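Local coordinates for subclass B3 metallo-beta-lactamase (Sphingobium indicum, PDB 7LUU), which hydrolyses beta-lactam antibiotics at a dinuclear zinc centre, at the zinc ion site. Numbering follows the deposited sequence.

The zinc ion site. Residues 122, 124, 126-127, 161, 163, 200, 227, 267. With ZN (zinc ion), chain B; ZN (zinc ion), chain C; GOL (glycerol), chain D.
The ZN ions of chains B and C lie 3.7 Å apart in the catalytic centre of this B3 metallo-beta-lactamase, joined by water 1, which probably corresponds to the hydrolytic nucleophile. The chain B zinc is near tetrahedral. Glu122, its CG in the crowded position between backbone N and carbonyl carbon (chi1 62°) and its chain extended beyond, delivers one carboxylate oxygen, OE2, to the chain B ZN at 1.9 Å; the other, OE1, turns to water 2 on the second zinc. His124 binds through ND1, so its NE2 points away from the metal, in the ring plane, to the syn lone pair of Asp161 OD2 at 2.7 Å. With the zinc bond at ND1, that contact helps to fix the ring's rotation and may make the imidazole a stronger donor. Asp161 is itself held by the backbone N of Gln163, which approaches OD1 from above the carboxylate plane. His200 binds the same zinc through NE2, while ND1 donates almost linearly (172° at H), in the ring plane, to the carbonyl O of Asn227. The chain C zinc is near octahedral, taking NE2 of His127 and His267, both waters, the glycerol hydroxyl O2 and OD2 of Asp126, whose CG is likewise crowded (chi1 54°). Asp126 OD1 lies 2.6 Å from water 1 O, where it could help orient this water. Glycerol, probably a crystallisation additive, spans the pocket: Asn227 ND2 donates to its O1, and its O3 donates to an in-plane lone pair of Gln163 OE1 at 3.0 Å.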
loop_
_atom_site.group_PDB
_atom_site.type_symbol
_atom_site.label_atom_id
_atom_site.label_comp_id
_atom_site.label_asym_id
_atom_site.label_seq_id
_atom_site.Cartn_x
_atom_site.Cartn_y
_atom_site.Cartn_z
ATOM N N GLU A 122 -3.063 -2.574 -1.947
ATOM C CA GLU A 122 -4.137 -2.536 -2.958
ATOM C C GLU A 122 -3.693 -3.135 -4.283
ATOM O O GLU A 122 -2.500 -3.042 -4.662
ATOM C CB GLU A 122 -4.635 -1.103 -3.213
ATOM C CG GLU A 122 -3.489 -0.161 -3.774
ATOM C CD GLU A 122 -4.041 1.166 -4.268
ATOM O OE1 GLU A 122 -4.053 2.134 -3.443
ATOM O OE2 GLU A 122 -4.403 1.275 -5.446
ATOM N N HIS A 124 -3.633 -2.378 -7.483
ATOM C CA HIS A 124 -3.522 -1.494 -8.621
ATOM C C HIS A 124 -2.057 -1.456 -9.027
ATOM O O HIS A 124 -1.160 -1.702 -8.185
ATOM C CB HIS A 124 -3.957 -0.085 -8.255
ATOM C CG HIS A 124 -5.438 0.095 -8.225
ATOM N ND1 HIS A 124 -6.019 1.268 -7.797
ATOM C CD2 HIS A 124 -6.452 -0.728 -8.611
ATOM C CE1 HIS A 124 -7.349 1.155 -7.930
ATOM N NE2 HIS A 124 -7.638 -0.036 -8.425
ATOM N N ASP A 126 0.212 0.684 -9.641
ATOM C CA ASP A 126 1.227 1.574 -9.082
ATOM C C ASP A 126 1.630 1.156 -7.674
ATOM O O ASP A 126 2.560 1.740 -7.117
ATOM C CB ASP A 126 0.759 3.062 -9.090
ATOM C CG ASP A 126 -0.615 3.281 -8.398
ATOM O OD1 ASP A 126 -1.523 2.421 -8.498
ATOM O OD2 ASP A 126 -0.793 4.369 -7.794
ATOM N N HIS A 127 0.982 0.123 -7.087
ATOM C CA HIS A 127 1.413 -0.420 -5.802
ATOM C C HIS A 127 1.689 -1.889 -5.867
ATOM O O HIS A 127 2.525 -2.386 -5.126
ATOM C CB HIS A 127 0.334 -0.156 -4.697
ATOM C CG HIS A 127 -0.132 1.272 -4.694
ATOM N ND1 HIS A 127 0.547 2.250 -3.992
ATOM C CD2 HIS A 127 -1.106 1.905 -5.378
ATOM C CE1 HIS A 127 -0.011 3.438 -4.240
ATOM N NE2 HIS A 127 -1.019 3.249 -5.070
ATOM N N ASP A 161 -14.458 -2.290 -8.672
ATOM C CA ASP A 161 -13.428 -1.288 -8.469
ATOM C C ASP A 161 -13.887 0.001 -9.120
ATOM O O ASP A 161 -14.338 -0.039 -10.276
ATOM C CB ASP A 161 -12.150 -1.830 -9.127
ATOM C CG ASP A 161 -10.932 -0.956 -8.944
ATOM O OD1 ASP A 161 -11.019 0.259 -8.821
ATOM O OD2 ASP A 161 -9.847 -1.564 -8.963
ATOM N N GLN A 163 -12.236 2.116 -10.502
ATOM C CA GLN A 163 -11.429 2.354 -11.691
ATOM C C GLN A 163 -11.528 1.196 -12.689
ATOM O O GLN A 163 -10.731 1.136 -13.620
ATOM C CB GLN A 163 -9.961 2.599 -11.315
ATOM C CG GLN A 163 -9.794 3.888 -10.510
ATOM C CD GLN A 163 -8.378 4.181 -10.156
ATOM O OE1 GLN A 163 -8.007 4.287 -8.952
ATOM N NE2 GLN A 163 -7.566 4.357 -11.174
ATOM N N HIS A 200 -10.977 3.106 -1.621
ATOM C CA HIS A 200 -10.299 3.280 -2.905
ATOM C C HIS A 200 -10.521 2.052 -3.769
ATOM O O HIS A 200 -10.814 2.158 -4.986
ATOM C CB HIS A 200 -8.815 3.540 -2.605
ATOM C CG HIS A 200 -7.973 3.718 -3.829
ATOM N ND1 HIS A 200 -7.994 4.870 -4.594
ATOM C CD2 HIS A 200 -7.104 2.866 -4.429
ATOM C CE1 HIS A 200 -7.168 4.716 -5.628
ATOM N NE2 HIS A 200 -6.606 3.522 -5.534
ATOM N N ASN A 227 -7.967 7.578 -1.448
ATOM C CA ASN A 227 -8.390 8.654 -2.367
ATOM C C ASN A 227 -9.624 8.205 -3.136
ATOM O O ASN A 227 -9.597 7.148 -3.777
ATOM C CB ASN A 227 -7.281 8.993 -3.330
ATOM C CG ASN A 227 -6.128 9.563 -2.622
ATOM O OD1 ASN A 227 -6.303 10.283 -1.619
ATOM N ND2 ASN A 227 -4.935 9.256 -3.105
ATOM N N HIS A 267 0.827 6.774 -1.303
ATOM C CA HIS A 267 1.358 7.937 -2.017
ATOM C C HIS A 267 1.825 8.928 -0.953
ATOM O O HIS A 267 0.970 9.515 -0.279
ATOM C CB HIS A 267 0.226 8.579 -2.848
ATOM C CG HIS A 267 -0.191 7.745 -4.026
ATOM N ND1 HIS A 267 0.446 7.843 -5.253
ATOM C CD2 HIS A 267 -1.113 6.774 -4.154
ATOM C CE1 HIS A 267 -0.107 6.995 -6.093
ATOM N NE2 HIS A 267 -1.031 6.296 -5.447
HETATM ZN ZN ZN B . -5.140 2.629 -6.575
HETATM ZN ZN ZN C . -2.015 4.644 -6.124
HETATM C C1 GOL D . -4.386 7.772 -6.114
HETATM O O1 GOL D . -4.876 6.940 -5.168
HETATM C C2 GOL D . -4.132 7.011 -7.329
HETATM O O2 GOL D . -3.093 6.072 -7.281
HETATM C C3 GOL D . -5.478 6.487 -7.901
HETATM O O3 GOL D . -5.227 5.210 -8.452
HETATM O O HOH W 1 -3.570 3.500 -7.292
HETATM O O HOH W 2 -3.523 4.852 -4.720
#